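Local coordinates for 6-aminohexanoate-dimer hydrolase (Bacillus anthracis, PDB 4GB7), which probably hydrolyses amide bonds of short substrates such as 6-aminohexanoate dimers, as a serine hydrolase of the beta-lactamase-like family, at residues L104-N118 with V405-E418. Numbering follows the deposited sequence.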
loop_
_atom_site.group_PDB
_atom_site.type_symbol
_atom_site.label_atom_id
_atom_site.label_comp_id
_atom_site.label_asym_id
_atom_site.label_seq_id
_atom_site.Cartn_x
_atom_site.Cartn_y
_atom_site.Cartn_z
ATOM N N LEU A 104 -5.547 17.067 14.983
ATOM C CA LEU A 104 -5.104 15.686 15.316
ATOM C C LEU A 104 -4.269 15.144 14.128
ATOM O O LEU A 104 -3.166 14.619 14.291
ATOM C CB LEU A 104 -6.278 14.765 15.612
ATOM C CG LEU A 104 -5.997 13.255 15.795
ATOM C CD1 LEU A 104 -5.283 13.004 17.117
ATOM C CD2 LEU A 104 -7.314 12.507 15.725
ATOM N N LEU A 105 -4.800 15.302 12.921
ATOM C CA LEU A 105 -4.049 14.909 11.737
ATOM C C LEU A 105 -2.656 15.536 11.680
ATOM O O LEU A 105 -1.670 14.858 11.454
ATOM C CB LEU A 105 -4.851 15.177 10.460
ATOM C CG LEU A 105 -6.200 14.518 10.220
ATOM C CD1 LEU A 105 -6.943 15.149 9.043
ATOM C CD2 LEU A 105 -6.033 13.017 9.981
ATOM N N ASP A 106 -2.587 16.842 11.902
ATOM C CA ASP A 106 -1.326 17.575 11.808
ATOM C C ASP A 106 -0.359 17.094 12.920
ATOM O O ASP A 106 0.839 16.958 12.670
ATOM C CB ASP A 106 -1.603 19.110 11.916
ATOM C CG ASP A 106 -0.454 19.981 11.428
ATOM O OD1 ASP A 106 0.424 19.531 10.712
ATOM O OD2 ASP A 106 -0.406 21.201 11.788
ATOM N N ASP A 107 -0.907 16.870 14.133
ATOM C CA ASP A 107 -0.119 16.499 15.295
ATOM C C ASP A 107 0.555 15.140 15.048
ATOM O O ASP A 107 1.596 14.830 15.632
ATOM C CB ASP A 107 -0.985 16.403 16.550
ATOM C CG ASP A 107 -0.151 16.329 17.834
ATOM O OD1 ASP A 107 0.835 17.097 17.961
ATOM O OD2 ASP A 107 -0.483 15.526 18.729
ATOM N N ASN A 108 -0.034 14.361 14.147
ATOM C CA ASN A 108 0.512 13.058 13.816
ATOM C C ASN A 108 1.149 13.000 12.440
ATOM O O ASN A 108 1.326 11.919 11.857
ATOM C CB ASN A 108 -0.524 11.963 14.026
ATOM C CG ASN A 108 -0.871 11.802 15.488
ATOM O OD1 ASN A 108 -0.220 11.038 16.226
ATOM N ND2 ASN A 108 -1.910 12.519 15.917
ATOM N N LYS A 109 1.549 14.154 11.957
ATOM C CA LYS A 109 2.408 14.270 10.782
ATOM C C LYS A 109 1.689 13.752 9.536
ATOM O O LYS A 109 2.304 13.257 8.624
ATOM C CB LYS A 109 3.777 13.646 11.014
ATOM C CG LYS A 109 4.496 14.377 12.149
ATOM C CD LYS A 109 5.867 13.767 12.472
ATOM C CE LYS A 109 6.667 14.593 13.451
ATOM N NZ LYS A 109 6.025 14.730 14.773
ATOM N N THR A 110 0.368 13.918 9.489
ATOM C CA THR A 110 -0.368 13.690 8.264
ATOM C C THR A 110 0.047 14.734 7.201
ATOM O O THR A 110 0.265 15.914 7.488
ATOM C CB THR A 110 -1.876 13.804 8.521
ATOM O OG1 THR A 110 -2.266 12.853 9.520
ATOM C CG2 THR A 110 -2.725 13.747 7.189
ATOM N N ASP A 111 0.201 14.271 5.985
ATOM C CA ASP A 111 0.487 15.140 4.824
ATOM C C ASP A 111 -0.744 15.394 3.946
ATOM O O ASP A 111 -0.841 16.478 3.350
ATOM C CB ASP A 111 1.605 14.551 3.951
ATOM C CG ASP A 111 2.953 14.515 4.643
ATOM O OD1 ASP A 111 3.321 15.458 5.370
ATOM O OD2 ASP A 111 3.669 13.532 4.462
ATOM N N ALA A 112 -1.601 14.365 3.803
ATOM C CA ALA A 112 -2.819 14.448 3.020
ATOM C C ALA A 112 -3.908 13.601 3.616
ATOM O O ALA A 112 -3.664 12.484 4.072
ATOM C CB ALA A 112 -2.579 14.017 1.576
ATOM N N PHE A 113 -5.119 14.125 3.536
ATOM C CA PHE A 113 -6.285 13.438 4.051
ATOM C C PHE A 113 -7.427 13.741 3.091
ATOM O O PHE A 113 -7.754 14.883 2.875
ATOM C CB PHE A 113 -6.562 13.844 5.480
ATOM C CG PHE A 113 -7.613 13.035 6.150
ATOM C CD1 PHE A 113 -7.322 11.766 6.632
ATOM C CD2 PHE A 113 -8.914 13.511 6.286
ATOM C CE1 PHE A 113 -8.295 11.018 7.267
ATOM C CE2 PHE A 113 -9.865 12.786 6.966
ATOM C CZ PHE A 113 -9.572 11.518 7.419
ATOM N N VAL A 114 -7.962 12.699 2.464
ATOM C CA VAL A 114 -9.048 12.825 1.501
ATOM C C VAL A 114 -10.210 11.898 1.887
ATOM O O VAL A 114 -9.996 10.664 2.093
ATOM C CB VAL A 114 -8.562 12.471 0.095
ATOM C CG1 VAL A 114 -9.710 12.453 -0.913
ATOM C CG2 VAL A 114 -7.418 13.416 -0.359
ATOM N N VAL A 115 -11.413 12.459 1.904
ATOM C CA VAL A 115 -12.646 11.731 2.186
ATOM C C VAL A 115 -13.615 11.872 0.995
ATOM O O VAL A 115 -13.979 12.962 0.573
ATOM C CB VAL A 115 -13.354 12.207 3.462
ATOM C CG1 VAL A 115 -14.614 11.362 3.726
ATOM C CG2 VAL A 115 -12.399 12.267 4.646
ATOM N N VAL A 116 -14.008 10.733 0.457
ATOM C CA VAL A 116 -14.944 10.619 -0.652
ATOM C C VAL A 116 -16.173 9.857 -0.117
ATOM O O VAL A 116 -16.025 8.880 0.643
ATOM C CB VAL A 116 -14.348 9.867 -1.821
ATOM C CG1 VAL A 116 -15.334 9.805 -3.009
ATOM C CG2 VAL A 116 -13.076 10.546 -2.298
ATOM N N HIS A 117 -17.362 10.314 -0.480
ATOM C CA HIS A 117 -18.639 9.765 0.038
ATOM C C HIS A 117 -19.646 9.759 -1.082
ATOM O O HIS A 117 -19.880 10.775 -1.741
ATOM C CB HIS A 117 -19.165 10.603 1.177
ATOM C CG HIS A 117 -20.394 10.050 1.817
ATOM N ND1 HIS A 117 -21.469 10.818 2.112
ATOM C CD2 HIS A 117 -20.714 8.739 2.212
ATOM C CE1 HIS A 117 -22.433 10.036 2.684
ATOM N NE2 HIS A 117 -21.979 8.765 2.735
ATOM N N ASN A 118 -20.174 8.578 -1.382
ATOM C CA ASN A 118 -21.063 8.394 -2.520
ATOM C C ASN A 118 -20.459 8.953 -3.815
ATOM O O ASN A 118 -21.160 9.514 -4.683
ATOM C CB ASN A 118 -22.477 8.998 -2.275
ATOM C CG ASN A 118 -23.214 8.342 -1.119
ATOM O OD1 ASN A 118 -23.290 7.119 -1.050
ATOM N ND2 ASN A 118 -23.768 9.149 -0.220
ATOM N N VAL A 405 -6.941 5.022 17.055
ATOM C CA VAL A 405 -7.649 6.295 16.989
ATOM C C VAL A 405 -8.168 6.569 15.567
ATOM O O VAL A 405 -9.357 6.860 15.373
ATOM C CB VAL A 405 -6.793 7.474 17.479
ATOM C CG1 VAL A 405 -7.480 8.818 17.219
ATOM C CG2 VAL A 405 -6.485 7.298 18.983
ATOM N N TYR A 406 -7.305 6.416 14.574
ATOM C CA TYR A 406 -7.705 6.579 13.203
ATOM C C TYR A 406 -8.765 5.579 12.765
ATOM O O TYR A 406 -9.742 5.958 12.119
ATOM C CB TYR A 406 -6.475 6.477 12.310
ATOM C CG TYR A 406 -5.497 7.643 12.277
ATOM C CD1 TYR A 406 -5.806 8.898 12.811
ATOM C CD2 TYR A 406 -4.247 7.474 11.691
ATOM C CE1 TYR A 406 -4.931 9.930 12.685
ATOM C CE2 TYR A 406 -3.357 8.498 11.563
ATOM C CZ TYR A 406 -3.696 9.726 12.087
ATOM O OH TYR A 406 -2.824 10.764 11.947
ATOM N N SER A 407 -8.592 4.303 13.125
ATOM C CA SER A 407 -9.542 3.296 12.688
ATOM C C SER A 407 -10.951 3.592 13.184
ATOM O O SER A 407 -11.922 3.460 12.450
ATOM C CB SER A 407 -9.101 1.903 13.155
ATOM O OG SER A 407 -7.883 1.556 12.532
ATOM N N ASN A 408 -11.037 4.030 14.447
ATOM C CA ASN A 408 -12.303 4.388 15.033
ATOM C C ASN A 408 -12.826 5.714 14.458
ATOM O O ASN A 408 -14.029 5.857 14.237
ATOM C CB ASN A 408 -12.167 4.484 16.551
ATOM C CG ASN A 408 -12.276 3.111 17.210
ATOM O OD1 ASN A 408 -13.393 2.557 17.272
ATOM N ND2 ASN A 408 -11.120 2.533 17.654
HETATM N N MSE A 409 -11.945 6.670 14.212
HETATM C CA MSE A 409 -12.317 7.970 13.612
HETATM C C MSE A 409 -12.952 7.766 12.234
HETATM O O MSE A 409 -13.920 8.450 11.857
HETATM C CB MSE A 409 -11.053 8.807 13.472
HETATM C CG MSE A 409 -11.172 10.152 12.819
HETATM SE SE MSE A 409 -9.338 10.782 12.742
HETATM C CE MSE A 409 -8.887 10.090 11.009
ATOM N N TYR A 410 -12.453 6.783 11.476
ATOM C CA TYR A 410 -13.040 6.559 10.146
ATOM C C TYR A 410 -14.507 6.093 10.237
ATOM O O TYR A 410 -15.347 6.449 9.413
ATOM C CB TYR A 410 -12.242 5.536 9.385
ATOM C CG TYR A 410 -10.798 5.876 9.099
ATOM C CD1 TYR A 410 -10.306 7.161 9.123
ATOM C CD2 TYR A 410 -9.916 4.877 8.840
ATOM C CE1 TYR A 410 -8.955 7.408 8.885
ATOM C CE2 TYR A 410 -8.597 5.116 8.588
ATOM C CZ TYR A 410 -8.102 6.400 8.635
ATOM O OH TYR A 410 -6.743 6.599 8.373
ATOM N N ILE A 411 -14.807 5.280 11.238
ATOM C CA ILE A 411 -16.177 4.874 11.527
ATOM C C ILE A 411 -17.042 6.071 11.932
ATOM O O ILE A 411 -18.152 6.266 11.401
ATOM C CB ILE A 411 -16.233 3.752 12.594
ATOM C CG1 ILE A 411 -15.459 2.501 12.139
ATOM C CG2 ILE A 411 -17.714 3.424 12.874
ATOM C CD1 ILE A 411 -15.286 1.412 13.189
ATOM N N ASP A 412 -16.553 6.901 12.849
ATOM C CA ASP A 412 -17.282 8.070 13.222
ATOM C C ASP A 412 -17.520 9.056 12.096
ATOM O O ASP A 412 -18.625 9.629 11.999
ATOM C CB ASP A 412 -16.601 8.779 14.381
ATOM C CG ASP A 412 -16.697 7.991 15.700
ATOM O OD1 ASP A 412 -17.591 7.099 15.864
ATOM O OD2 ASP A 412 -15.885 8.312 16.587
ATOM N N ILE A 413 -16.512 9.258 11.245
ATOM C CA ILE A 413 -16.716 10.093 10.065
ATOM C C ILE A 413 -17.822 9.525 9.166
ATOM O O ILE A 413 -18.703 10.243 8.732
ATOM C CB ILE A 413 -15.410 10.347 9.261
ATOM C CG1 ILE A 413 -14.429 11.157 10.086
ATOM C CG2 ILE A 413 -15.753 11.002 7.893
ATOM C CD1 ILE A 413 -13.014 11.159 9.525
ATOM N N ALA A 414 -17.747 8.231 8.852
ATOM C CA ALA A 414 -18.779 7.592 8.048
ATOM C C ALA A 414 -20.190 7.827 8.641
ATOM O O ALA A 414 -21.146 8.140 7.927
ATOM C CB ALA A 414 -18.495 6.080 7.939
ATOM N N HIS A 415 -20.351 7.600 9.936
ATOM C CA HIS A 415 -21.683 7.701 10.537
ATOM C C HIS A 415 -22.172 9.155 10.502
ATOM O O HIS A 415 -23.353 9.411 10.350
ATOM C CB HIS A 415 -21.654 7.197 11.967
ATOM C CG HIS A 415 -21.456 5.716 12.068
ATOM N ND1 HIS A 415 -21.298 5.074 13.242
ATOM C CD2 HIS A 415 -21.336 4.741 11.067
ATOM C CE1 HIS A 415 -21.153 3.750 12.994
ATOM N NE2 HIS A 415 -21.157 3.565 11.669
ATOM N N HIS A 416 -21.260 10.101 10.670
ATOM C CA HIS A 416 -21.577 11.522 10.513
ATOM C C HIS A 416 -22.061 11.875 9.119
ATOM O O HIS A 416 -23.088 12.547 8.965
ATOM C CB HIS A 416 -20.385 12.354 10.909
ATOM C CG HIS A 416 -20.562 13.820 10.665
ATOM N ND1 HIS A 416 -21.255 14.616 11.501
ATOM C CD2 HIS A 416 -20.096 14.617 9.655
ATOM C CE1 HIS A 416 -21.226 15.876 11.041
ATOM N NE2 HIS A 416 -20.514 15.878 9.904
ATOM N N LEU A 417 -21.358 11.396 8.097
ATOM C CA LEU A 417 -21.707 11.657 6.708
ATOM C C LEU A 417 -23.021 10.973 6.328
ATOM O O LEU A 417 -23.757 11.458 5.461
ATOM C CB LEU A 417 -20.558 11.192 5.796
ATOM C CG LEU A 417 -19.239 11.968 5.900
ATOM C CD1 LEU A 417 -18.236 11.360 4.957
ATOM C CD2 LEU A 417 -19.388 13.467 5.645
ATOM N N GLU A 418 -23.326 9.848 6.973
ATOM C CA GLU A 418 -24.559 9.144 6.751
ATOM C C GLU A 418 -25.726 9.748 7.536
ATOM O O GLU A 418 -26.825 9.288 7.409
ATOM C CB GLU A 418 -24.390 7.636 7.069
ATOM C CG GLU A 418 -23.527 6.839 6.103
ATOM C CD GLU A 418 -24.220 6.581 4.771
ATOM O OE1 GLU A 418 -25.047 5.660 4.730
ATOM O OE2 GLU A 418 -23.945 7.295 3.780
HETATM O O HOH W 1 -0.486 10.191 10.695
HETATM O O HOH W 2 -25.632 8.618 1.932
#
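Phe113, Val115 and His117, alternate residues on one face of strand 110-117, meet Met409, Ile413 and Leu417 of the C-terminal helix 402-417, which packs on the antiparallel five-stranded sheet of the beta-lactamase-like fold. The axes of strand 110-117 and of helix residues 405-417 run 41° apart and come within 10.4 Å. On the other side of the sheet, Val114 and Val116 touch helix 307-318, so the strand lies between two helical layers. With CG anti to the backbone N (chi1 -171°), the Phe113 ring reaches Met409 CE and Ile413 CD1 with its CZ end. Tyr410 CE1 and Ile413 CD1 meet its ring at the edge, the former 4.0 Å from Phe113 CE1, while Leu105 CD2 lies over one face. Met409, a selenomethionine, is bent at its last torsion (chi3 91°); its CE comes within 3.9 Å of Phe113 CE1, and its SE packs on Leu104 CD2. Tyr410 OH is hydrogen-bonded to His391 ND1 on the adjacent strand 387-393. At the helix 101-107 end, a Schellman motif with Lys109 at C-prime turns the chain into the strand. Tyr406 OH reaches this turn, 3.3 Å from Asn108 CB, and a water links it to Asn108 O. Asn108 ND2 in turn bonds Leu104 O. At the far end, Val115 CG1 touches Leu417 CD1. Leu417 CB, in a CH-pi contact, and Asn118 ND2 lie over opposite faces of the His117 imidazole, each displaced toward the rim; Asn118 OD1 is hydrogen-bonded to Lys386 NZ. In the ring plane His117 NE2 donates to the anti side of Glu418 OE2 at 2.7 Å, an oxygen that also accepts from a water bound to Asn118 ND2.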